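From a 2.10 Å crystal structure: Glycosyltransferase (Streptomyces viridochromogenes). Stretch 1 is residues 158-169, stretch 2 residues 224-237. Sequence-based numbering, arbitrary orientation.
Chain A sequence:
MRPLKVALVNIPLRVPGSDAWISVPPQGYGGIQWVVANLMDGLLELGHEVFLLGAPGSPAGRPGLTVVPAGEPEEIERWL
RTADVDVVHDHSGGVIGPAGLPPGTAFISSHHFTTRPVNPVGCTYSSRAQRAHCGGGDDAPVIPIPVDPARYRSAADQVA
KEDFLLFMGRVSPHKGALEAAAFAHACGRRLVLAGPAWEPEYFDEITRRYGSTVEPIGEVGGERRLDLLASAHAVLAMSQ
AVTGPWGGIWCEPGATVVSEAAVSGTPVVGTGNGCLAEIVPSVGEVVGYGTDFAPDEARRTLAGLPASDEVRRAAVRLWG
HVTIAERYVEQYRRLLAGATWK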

# COMPACT_ATOMS: atom_id res chain seq x y z
N GLN A 158 -7.84 0.13 -22.67
CA GLN A 158 -7.09 -0.59 -23.73
C GLN A 158 -5.61 -0.20 -23.78
O GLN A 158 -5.03 0.02 -24.87
CB GLN A 158 -7.75 -0.38 -25.09
CG GLN A 158 -9.03 -1.18 -25.21
CD GLN A 158 -9.79 -0.84 -26.46
OE1 GLN A 158 -9.81 0.31 -26.89
NE2 GLN A 158 -10.40 -1.85 -27.06
N VAL A 159 -4.99 -0.12 -22.61
CA VAL A 159 -3.53 0.04 -22.52
C VAL A 159 -2.80 -1.16 -23.17
O VAL A 159 -3.03 -2.31 -22.79
CB VAL A 159 -3.09 0.23 -21.06
CG1 VAL A 159 -1.53 0.31 -20.95
CG2 VAL A 159 -3.75 1.48 -20.46
N ALA A 160 -1.96 -0.89 -24.16
CA ALA A 160 -1.25 -1.98 -24.87
C ALA A 160 -0.21 -2.65 -23.95
O ALA A 160 0.53 -1.95 -23.29
CB ALA A 160 -0.57 -1.46 -26.14
N LYS A 161 -0.20 -3.98 -23.89
CA LYS A 161 0.73 -4.72 -23.05
C LYS A 161 2.15 -4.60 -23.61
O LYS A 161 2.35 -4.68 -24.83
CB LYS A 161 0.32 -6.20 -22.93
CG LYS A 161 -0.78 -6.47 -21.88
CD LYS A 161 -0.40 -5.85 -20.51
CE LYS A 161 -1.24 -6.39 -19.34
NZ LYS A 161 -0.79 -5.75 -18.07
N GLU A 162 3.12 -4.33 -22.74
CA GLU A 162 4.51 -4.28 -23.15
C GLU A 162 5.22 -5.55 -22.67
O GLU A 162 4.64 -6.40 -22.01
CB GLU A 162 5.20 -3.02 -22.65
CG GLU A 162 4.54 -1.69 -23.00
CD GLU A 162 4.50 -1.41 -24.50
OE1 GLU A 162 5.39 -1.91 -25.23
OE2 GLU A 162 3.59 -0.69 -24.95
N ASP A 163 6.48 -5.69 -23.01
CA ASP A 163 7.19 -6.94 -22.73
C ASP A 163 7.97 -6.85 -21.46
O ASP A 163 8.49 -7.85 -21.00
CB ASP A 163 8.11 -7.32 -23.89
CG ASP A 163 7.35 -8.03 -25.02
OD1 ASP A 163 6.56 -8.97 -24.70
OD2 ASP A 163 7.56 -7.67 -26.20
N PHE A 164 8.03 -5.64 -20.88
CA PHE A 164 8.87 -5.38 -19.70
C PHE A 164 8.20 -5.93 -18.42
O PHE A 164 6.96 -5.92 -18.32
CB PHE A 164 9.24 -3.89 -19.59
CG PHE A 164 8.07 -2.96 -19.23
CD1 PHE A 164 7.68 -2.76 -17.88
CD2 PHE A 164 7.38 -2.27 -20.22
CE1 PHE A 164 6.63 -1.91 -17.55
CE2 PHE A 164 6.32 -1.43 -19.90
CZ PHE A 164 5.93 -1.26 -18.57
N LEU A 165 9.01 -6.42 -17.47
CA LEU A 165 8.55 -6.69 -16.07
C LEU A 165 8.69 -5.39 -15.26
O LEU A 165 9.34 -4.45 -15.74
CB LEU A 165 9.31 -7.84 -15.44
CG LEU A 165 9.31 -9.17 -16.23
CD1 LEU A 165 10.04 -10.34 -15.48
CD2 LEU A 165 7.90 -9.58 -16.63
N LEU A 166 8.04 -5.28 -14.12
CA LEU A 166 7.98 -3.97 -13.46
C LEU A 166 8.20 -4.11 -11.98
O LEU A 166 7.53 -4.91 -11.33
CB LEU A 166 6.63 -3.26 -13.68
CG LEU A 166 6.43 -1.95 -12.91
CD1 LEU A 166 7.33 -0.81 -13.44
CD2 LEU A 166 4.95 -1.49 -12.99
N PHE A 167 9.16 -3.33 -11.46
CA PHE A 167 9.33 -3.24 -10.04
C PHE A 167 8.94 -1.82 -9.64
O PHE A 167 9.44 -0.87 -10.22
CB PHE A 167 10.79 -3.58 -9.64
CG PHE A 167 11.08 -3.32 -8.20
CD1 PHE A 167 11.06 -4.36 -7.26
CD2 PHE A 167 11.39 -2.01 -7.76
CE1 PHE A 167 11.33 -4.10 -5.88
CE2 PHE A 167 11.66 -1.75 -6.40
CZ PHE A 167 11.62 -2.82 -5.47
N MSE A 168 8.05 -1.69 -8.67
CA MSE A 168 7.56 -0.38 -8.28
C MSE A 168 7.57 -0.22 -6.77
O MSE A 168 6.72 -0.78 -6.05
CB MSE A 168 6.15 -0.12 -8.88
CG MSE A 168 5.68 1.27 -8.50
SE MSE A 168 4.08 1.75 -9.40
CE MSE A 168 4.87 2.26 -11.11
N GLY A 169 8.57 0.51 -6.28
CA GLY A 169 8.72 0.81 -4.87
C GLY A 169 10.10 1.41 -4.62
O GLY A 169 10.84 1.72 -5.56
N ARG A 224 1.99 8.55 -15.60
CA ARG A 224 2.94 7.52 -16.06
C ARG A 224 2.88 6.28 -15.16
O ARG A 224 2.88 5.17 -15.63
CB ARG A 224 4.40 8.05 -16.23
CG ARG A 224 5.37 6.88 -16.53
CD ARG A 224 6.44 7.02 -17.60
NE ARG A 224 7.57 7.66 -17.02
CZ ARG A 224 8.84 7.30 -17.07
NH1 ARG A 224 9.32 6.28 -17.79
NH2 ARG A 224 9.67 8.08 -16.41
N ARG A 225 2.83 6.50 -13.87
CA ARG A 225 2.66 5.45 -12.88
C ARG A 225 1.53 4.43 -13.21
O ARG A 225 1.72 3.20 -13.14
CB ARG A 225 2.37 6.13 -11.57
CG ARG A 225 2.55 5.24 -10.39
CD ARG A 225 1.80 5.78 -9.18
NE ARG A 225 1.98 4.81 -8.12
CZ ARG A 225 0.99 4.12 -7.55
NH1 ARG A 225 -0.29 4.34 -7.87
NH2 ARG A 225 1.31 3.24 -6.63
N LEU A 226 0.37 4.98 -13.58
CA LEU A 226 -0.80 4.22 -13.96
C LEU A 226 -0.63 3.43 -15.22
O LEU A 226 -1.01 2.26 -15.28
CB LEU A 226 -1.95 5.18 -14.16
CG LEU A 226 -2.47 5.98 -12.99
CD1 LEU A 226 -3.75 6.64 -13.52
CD2 LEU A 226 -2.70 5.10 -11.70
N ASP A 227 -0.07 4.07 -16.25
CA ASP A 227 0.23 3.37 -17.50
C ASP A 227 1.24 2.24 -17.29
O ASP A 227 1.06 1.15 -17.83
CB ASP A 227 0.79 4.34 -18.55
CG ASP A 227 -0.25 5.37 -19.02
OD1 ASP A 227 -1.42 4.98 -19.23
OD2 ASP A 227 0.13 6.55 -19.22
N LEU A 228 2.29 2.48 -16.51
CA LEU A 228 3.30 1.44 -16.21
C LEU A 228 2.66 0.22 -15.54
O LEU A 228 2.88 -0.92 -15.92
CB LEU A 228 4.43 2.02 -15.33
CG LEU A 228 5.44 2.96 -16.01
CD1 LEU A 228 6.42 3.52 -14.95
CD2 LEU A 228 6.20 2.23 -17.11
N LEU A 229 1.82 0.50 -14.55
CA LEU A 229 1.08 -0.55 -13.82
C LEU A 229 0.27 -1.46 -14.75
O LEU A 229 0.30 -2.70 -14.62
CB LEU A 229 0.15 0.08 -12.78
CG LEU A 229 0.40 0.05 -11.27
CD1 LEU A 229 1.60 -0.75 -10.75
CD2 LEU A 229 0.25 1.45 -10.61
N ALA A 230 -0.40 -0.82 -15.70
CA ALA A 230 -1.28 -1.46 -16.68
C ALA A 230 -0.52 -2.15 -17.87
O ALA A 230 -0.92 -3.18 -18.37
CB ALA A 230 -2.23 -0.37 -17.25
N SER A 231 0.54 -1.51 -18.34
CA SER A 231 1.24 -1.95 -19.54
C SER A 231 2.25 -3.06 -19.21
O SER A 231 2.64 -3.85 -20.09
CB SER A 231 1.91 -0.74 -20.21
OG SER A 231 2.90 -0.16 -19.38
N ALA A 232 2.65 -3.19 -17.95
CA ALA A 232 3.70 -4.17 -17.64
C ALA A 232 3.25 -5.59 -17.96
O ALA A 232 2.12 -5.95 -17.71
CB ALA A 232 4.16 -4.06 -16.18
N HIS A 233 4.18 -6.43 -18.42
CA HIS A 233 3.88 -7.86 -18.51
C HIS A 233 3.52 -8.48 -17.13
O HIS A 233 2.57 -9.27 -16.98
CB HIS A 233 5.05 -8.58 -19.22
CG HIS A 233 4.79 -10.03 -19.47
ND1 HIS A 233 4.31 -10.50 -20.67
CD2 HIS A 233 4.90 -11.12 -18.67
CE1 HIS A 233 4.13 -11.81 -20.60
NE2 HIS A 233 4.48 -12.21 -19.39
N ALA A 234 4.28 -8.11 -16.09
CA ALA A 234 4.00 -8.60 -14.75
C ALA A 234 4.68 -7.65 -13.82
O ALA A 234 5.60 -6.95 -14.22
CB ALA A 234 4.52 -10.07 -14.51
N VAL A 235 4.19 -7.62 -12.58
CA VAL A 235 4.83 -6.84 -11.51
C VAL A 235 5.53 -7.83 -10.59
O VAL A 235 5.03 -8.91 -10.37
CB VAL A 235 3.78 -5.96 -10.76
CG1 VAL A 235 4.29 -5.52 -9.37
CG2 VAL A 235 3.40 -4.73 -11.64
N LEU A 236 6.69 -7.45 -10.10
CA LEU A 236 7.52 -8.27 -9.23
C LEU A 236 7.53 -7.60 -7.86
O LEU A 236 8.01 -6.45 -7.69
CB LEU A 236 8.94 -8.37 -9.81
CG LEU A 236 9.12 -8.80 -11.28
CD1 LEU A 236 10.66 -9.05 -11.60
CD2 LEU A 236 8.30 -10.05 -11.65
N ALA A 237 6.96 -8.30 -6.89
CA ALA A 237 6.91 -7.83 -5.50
C ALA A 237 7.75 -8.79 -4.68
O ALA A 237 7.28 -9.85 -4.27
CB ALA A 237 5.46 -7.82 -5.00
O HOH W 1 2.84 -8.48 -22.01
O HOH W 2 7.10 -4.10 -7.25

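The two stretches form a parallel β-strand pairing backed by a helix, in which backbone hydrogen bonds align the strands while apolar side chains from stretch 1 fill the space against the helix, burying 1032 Å² in total. The strand that includes L165 to F167 lies beside the strand that includes V235 to A237, their axes inclined by 42° and approaching to 4.7 Å, whereas helix 224-231 runs at 136° to the first strand with a closest approach of 8.8 Å. That wider spacing leaves room for a layer of side chains between strand and helix.

The pairing is centred on L166, which is in register with V235 at a CA-CA distance of 4.7 Å. As expected for parallel strands, L166 bonds to the residues flanking its partner: L166 O accepts from L236 N at 2.9 Å in a nearly straight bond, while L166 N reaches A234 O at 3.0 Å in a weak one, bent to 128° at the hydrogen. Ahead of the pairing, H233 N donates to F164 O at 2.8 Å. Beyond it, a water takes over the ladder, accepting from M168 N at 3.0 Å and donating to L236 O at 2.6 Å, so that these two backbone groups are joined without direct contact.

The loop preceding the strand is fastened to the C-terminal end of the helix, where carbonyls lack the amide partners that a continuing helix would supply. E162 N donates to S231 O at 2.7 Å with almost linear geometry. K161, whose CA-to-CB bond points sideways, extends its chain so that NZ donates to A230 O at 2.6 Å and to A232 O at 2.9 Å; a single ammonium group thus gathers carbonyls from the last turn of the helix and from A232, the first residue to depart from helical geometry. Nearby, V159 CG1 packs on A230 CB at 3.8 Å, covering the last turn of the helix. A second water bridges E162 O and H233 ND1, at 2.8 Å from each.

F164 closes over the helix end. A232 CA lies above one face of its ring, 4.1 Å from the centroid, in a CH-π contact, and S231 OG sits at the ring edge, 3.3 Å from F164 CZ. That hydroxyl is already committed to its own helix, donating to D227 O at 2.7 Å, so its approach to the ring is one of packing. L228 CD2 adds an apolar contact with F164 CZ at 3.8 Å.

L166 and V235 share one face of the sheet, their side chains meeting at 3.8 Å between L166 CD2 and V235 CG2. L166 also packs against the helix and the residue that follows it, placing CB 3.6 Å from A232 CB and CD2 4.1 Å from L229 CD1. The selenomethionine M168 extends this layer, with SE 3.8 Å from L229 CD1 and CE 3.8 Å from R225 CG, the latter using the aliphatic part of the arginine. On the other face, L165 CD2 packs against A234 CB at 4.0 Å, and L165 CD1 approaches L236 CD1 at 4.1 Å.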